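Local coordinates for protein thioesterase (Pseudomonas aeruginosa, PDB 2O5U) that probably hydrolyses the thioester bond of fatty acyl-CoA substrates as a hotdog-fold thioesterase, at residues M2-P8 against D72-P76; L92-V97 against A131-R137. The contacts are given in a common frame with arbitrary orientation. Numbering follows the deposited sequence.

Interaction 1 of 2, residues M2-P8 against D72-P76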
# COMPACT_ATOMS: atom_id res chain seq x y z
N MET A 2 22.99 9.45 0.43
CA MET A 2 22.43 8.13 0.47
C MET A 2 23.33 7.18 -0.33
O MET A 2 24.52 7.05 -0.01
CB MET A 2 21.02 8.20 -0.11
CG MET A 2 20.12 9.19 0.67
SD MET A 2 18.37 9.25 0.22
CE MET A 2 17.88 7.55 0.57
N ALA A 3 22.78 6.50 -1.34
CA ALA A 3 23.59 5.57 -2.13
C ALA A 3 24.75 6.28 -2.82
O ALA A 3 24.63 7.41 -3.26
CB ALA A 3 22.72 4.84 -3.18
N THR A 4 25.88 5.61 -2.87
CA THR A 4 27.11 6.21 -3.39
C THR A 4 27.45 5.68 -4.78
O THR A 4 28.46 6.13 -5.38
CB THR A 4 28.28 5.90 -2.48
OG1 THR A 4 28.38 4.48 -2.36
CG2 THR A 4 28.02 6.51 -1.08
N ALA A 5 26.66 4.71 -5.28
CA ALA A 5 26.77 4.23 -6.68
C ALA A 5 26.74 5.40 -7.68
O ALA A 5 26.19 6.48 -7.37
CB ALA A 5 25.63 3.14 -7.03
N PRO A 6 27.34 5.19 -8.88
CA PRO A 6 27.30 6.23 -9.93
C PRO A 6 25.87 6.55 -10.33
O PRO A 6 25.09 5.62 -10.61
CB PRO A 6 28.10 5.64 -11.10
CG PRO A 6 28.61 4.28 -10.65
CD PRO A 6 28.10 3.98 -9.25
N ARG A 7 25.47 7.82 -10.27
CA ARG A 7 24.09 8.17 -10.59
C ARG A 7 23.83 8.12 -12.09
O ARG A 7 24.51 8.79 -12.84
CB ARG A 7 23.74 9.57 -10.06
CG ARG A 7 23.08 9.54 -8.75
CD ARG A 7 22.92 10.94 -8.17
NE ARG A 7 21.54 11.39 -8.20
CZ ARG A 7 21.17 12.51 -7.60
NH1 ARG A 7 19.90 12.91 -7.58
NH2 ARG A 7 22.11 13.23 -6.98
N PRO A 8 22.86 7.31 -12.53
CA PRO A 8 22.51 7.25 -13.94
C PRO A 8 21.80 8.52 -14.38
O PRO A 8 21.19 9.25 -13.55
CB PRO A 8 21.54 6.07 -14.02
CG PRO A 8 21.58 5.44 -12.69
CD PRO A 8 22.01 6.41 -11.73
N ASP A 72 18.85 1.32 -5.79
CA ASP A 72 19.72 2.26 -5.05
C ASP A 72 18.99 3.56 -4.98
O ASP A 72 18.42 4.01 -5.97
CB ASP A 72 21.07 2.45 -5.77
CG ASP A 72 21.86 1.15 -5.87
OD1 ASP A 72 22.25 0.59 -4.83
OD2 ASP A 72 22.06 0.67 -7.01
N TYR A 73 19.01 4.19 -3.83
CA TYR A 73 18.30 5.45 -3.61
C TYR A 73 19.32 6.58 -3.42
O TYR A 73 20.10 6.53 -2.46
CB TYR A 73 17.45 5.32 -2.36
CG TYR A 73 16.49 4.14 -2.42
CD1 TYR A 73 16.88 2.86 -2.01
CD2 TYR A 73 15.19 4.32 -2.90
CE1 TYR A 73 15.97 1.73 -2.10
CE2 TYR A 73 14.28 3.25 -2.95
CZ TYR A 73 14.67 1.98 -2.57
OH TYR A 73 13.73 0.99 -2.64
N PHE A 74 19.30 7.56 -4.33
CA PHE A 74 20.36 8.61 -4.36
C PHE A 74 19.91 9.88 -3.68
O PHE A 74 20.70 10.52 -2.99
CB PHE A 74 20.79 8.93 -5.81
CG PHE A 74 21.22 7.71 -6.59
CD1 PHE A 74 20.43 7.23 -7.63
CD2 PHE A 74 22.39 7.04 -6.27
CE1 PHE A 74 20.83 6.05 -8.35
CE2 PHE A 74 22.79 5.89 -7.01
CZ PHE A 74 21.98 5.38 -8.02
N ALA A 75 18.63 10.21 -3.81
CA ALA A 75 18.06 11.38 -3.18
C ALA A 75 16.55 11.28 -3.06
O ALA A 75 15.91 10.78 -3.99
CB ALA A 75 18.42 12.66 -4.02
N PRO A 76 15.95 11.84 -2.00
CA PRO A 76 14.48 11.67 -1.81
C PRO A 76 13.59 12.47 -2.77
O PRO A 76 13.99 13.50 -3.32
CB PRO A 76 14.26 12.11 -0.35
CG PRO A 76 15.35 12.98 0.00
CD PRO A 76 16.57 12.53 -0.85
O HOH W 1 23.40 9.81 -2.46
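This is a surface contact in which the irregular N-terminal arm, M2-P8, wraps around the end of strand 62-73, an outermost strand of the hotdog sheet within this chain, and the loop that follows it. The backbones come closest at A3 and F74, whose CA atoms are 5.0 Å apart. One direct hydrogen bond fixes this point: A3 N donates to Y73 O at 2.9 Å, with an N-H...O angle of 162°. An ordered water adds to it, accepting from M2 N (2.9 Å) and donating to A3 O and F74 O (2.8 Å each), so the polar part of the contact is main chain to main chain. Beyond A3 the arm curls around the phenyl ring of F74, the residue most covered here. A3 CB lies 3.8 Å from F74 CD2, A5 CB 4.0 Å from F74 CE2 and P8 CD 3.6 Å from F74 CE1. R7 CG sits over one ring face, 3.6 Å from the F74 centroid and 21° off the normal, a CH-pi contact, while its NE hydrogen-bonds to A111 O. On the other flank M2 extends along that loop, with CE 3.7 Å from Y73 CB and SD 3.9 Å from P76 CD. D72 pairs antiparallel with a strand of the second subunit, which continues the sheet, and M2 also packs on V66 of that subunit. The chemistry implies a sequence-independent polar link, one direct and some water-mediated main-chain bonds, joined to apolar packing round F74, with no salt bridge across the two segments.

Interaction 2 of 2, residues L92-V97 against A131-R137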
# COMPACT_ATOMS: atom_id res chain seq x y z
N LEU A 92 17.55 -9.51 -22.94
CA LEU A 92 16.31 -10.11 -23.38
C LEU A 92 16.64 -11.51 -23.85
O LEU A 92 17.44 -11.72 -24.78
CB LEU A 92 15.67 -9.26 -24.49
CG LEU A 92 14.44 -9.82 -25.23
CD1 LEU A 92 13.30 -9.90 -24.25
CD2 LEU A 92 14.05 -8.91 -26.38
N GLY A 93 16.11 -12.47 -23.12
CA GLY A 93 16.44 -13.84 -23.37
C GLY A 93 15.18 -14.51 -23.88
O GLY A 93 14.20 -13.84 -24.21
N ASN A 94 15.23 -15.83 -23.92
CA ASN A 94 14.12 -16.63 -24.44
C ASN A 94 12.91 -16.54 -23.51
O ASN A 94 11.78 -16.23 -23.98
CB ASN A 94 14.57 -18.09 -24.58
CG ASN A 94 13.57 -18.94 -25.37
OD1 ASN A 94 13.02 -18.48 -26.37
ND2 ASN A 94 13.34 -20.18 -24.93
N SER A 95 13.13 -16.79 -22.21
CA SER A 95 12.03 -16.75 -21.23
C SER A 95 12.16 -15.65 -20.17
O SER A 95 11.22 -15.42 -19.42
CB SER A 95 11.82 -18.10 -20.56
OG SER A 95 12.96 -18.53 -19.84
N SER A 96 13.30 -14.94 -20.14
CA SER A 96 13.50 -13.98 -19.12
C SER A 96 14.01 -12.65 -19.71
O SER A 96 14.58 -12.60 -20.80
CB SER A 96 14.48 -14.54 -18.08
OG SER A 96 15.79 -14.58 -18.64
N VAL A 97 13.83 -11.59 -18.95
CA VAL A 97 14.13 -10.24 -19.38
C VAL A 97 14.55 -9.45 -18.12
O VAL A 97 13.92 -9.54 -17.05
CB VAL A 97 12.94 -9.58 -20.22
CG1 VAL A 97 11.66 -9.49 -19.44
CG2 VAL A 97 13.31 -8.17 -20.81
N ALA A 131 8.50 -19.54 -23.48
CA ALA A 131 9.22 -18.39 -24.05
C ALA A 131 8.33 -17.15 -24.04
O ALA A 131 7.07 -17.23 -24.14
CB ALA A 131 9.75 -18.68 -25.41
N ILE A 132 8.99 -16.01 -23.90
CA ILE A 132 8.32 -14.74 -23.99
C ILE A 132 7.58 -14.70 -25.36
O ILE A 132 8.19 -14.92 -26.42
CB ILE A 132 9.36 -13.58 -23.90
CG1 ILE A 132 10.04 -13.57 -22.51
CG2 ILE A 132 8.72 -12.26 -24.28
CD1 ILE A 132 11.37 -12.64 -22.48
N PRO A 133 6.27 -14.44 -25.32
CA PRO A 133 5.45 -14.36 -26.53
C PRO A 133 5.97 -13.33 -27.54
O PRO A 133 6.48 -12.27 -27.12
CB PRO A 133 4.09 -13.91 -25.98
CG PRO A 133 4.02 -14.56 -24.57
CD PRO A 133 5.46 -14.35 -24.09
N GLN A 134 5.81 -13.63 -28.84
CA GLN A 134 6.40 -12.81 -29.94
C GLN A 134 6.07 -11.30 -29.88
O GLN A 134 6.95 -10.45 -30.04
CB GLN A 134 6.07 -13.42 -31.32
CG GLN A 134 6.90 -12.83 -32.49
CD GLN A 134 8.42 -12.92 -32.30
OE1 GLN A 134 8.97 -14.01 -32.14
NE2 GLN A 134 9.11 -11.78 -32.35
N GLU A 135 4.81 -10.98 -29.66
CA GLU A 135 4.39 -9.58 -29.61
C GLU A 135 5.04 -8.87 -28.40
O GLU A 135 5.43 -7.73 -28.52
CB GLU A 135 2.84 -9.48 -29.61
CG GLU A 135 2.26 -8.06 -29.47
CD GLU A 135 0.71 -7.99 -29.65
OE1 GLU A 135 0.16 -6.87 -29.63
OE2 GLU A 135 0.00 -9.03 -29.81
N LEU A 136 5.16 -9.54 -27.27
CA LEU A 136 5.81 -8.96 -26.10
C LEU A 136 7.34 -8.83 -26.33
O LEU A 136 7.94 -7.79 -26.00
CB LEU A 136 5.51 -9.84 -24.91
CG LEU A 136 5.83 -9.52 -23.48
CD1 LEU A 136 5.48 -8.08 -23.23
CD2 LEU A 136 5.00 -10.41 -22.56
N ARG A 137 7.98 -9.85 -26.91
CA ARG A 137 9.41 -9.78 -27.32
C ARG A 137 9.70 -8.53 -28.20
O ARG A 137 10.70 -7.80 -27.98
CB ARG A 137 9.82 -11.06 -28.09
CG ARG A 137 11.33 -11.14 -28.37
CD ARG A 137 11.74 -12.44 -29.08
NE ARG A 137 11.24 -13.59 -28.31
CZ ARG A 137 11.79 -14.07 -27.20
NH1 ARG A 137 12.90 -13.53 -26.72
NH2 ARG A 137 11.21 -15.09 -26.57
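The backbones of 92-97 and 131-137 approach most closely at S95 and A131, with CA atoms 4.3 Å apart, and then diverge to 8.0 Å between the CA atoms of L92 and R137. The first segment turns at G93-S96, where G93 N donates to S96 O (2.8 Å); the second leads through P133, the N-cap residue, into helix 134-141. Where they meet, I132 N donates to N94 O at 2.8 Å and 161°, and A131 CA makes a CA-H...O contact with the same oxygen (3.4 Å, 122° at the hydrogen). The turn is the β-hairpin connection between strands 83-92 and 96-105, neighbours in the antiparallel hotdog sheet, so the contact ties a hairpin tip to the start of the C-terminal helix. R137, in the first turn of that helix, reaches back to the tip: its NH1 donates to G93 O at 2.8 Å and its NH2 to N94 O at 2.9 Å, both oxygens lying near the guanidinium plane. A weak bond from R137 NH2 to I132 O (3.0 Å, 128°) links the same group to the approach to the helix. Beside this polar cluster, I132 CD1 tucks between L92 and V97, 3.8 Å from L92 CD1 and 4.1 Å from V97 CB, with the carbonyls of G93 and S96 also near. F121 of strand 113-123 and L140 of the helix also pack against I132, while L92 CD2 lies 4.0 Å from R137 CG.

Interactions 1 and 2 lie on opposite sides of the chain's centre, their own centres 30 Å apart and their nearest atoms about 16 Å apart; they do not touch, yet both reach the same antiparallel sheet. Interaction 1 is a surface contact between the N-terminal arm and an outermost strand of the chain, where the sheet continues into the second subunit; interaction 2, partly buried, joins a hairpin to the C-terminal helix with no other chain of the assembly touching it. R7 meets its partner segment through its alkyl chain and sends its guanidinium to A111 outside it, whereas R137 bonds the partner segment's own carbonyls. Interaction 1 buries more surface, 504 against 351 Å², but interaction 2 has three direct hydrogen bonds to one.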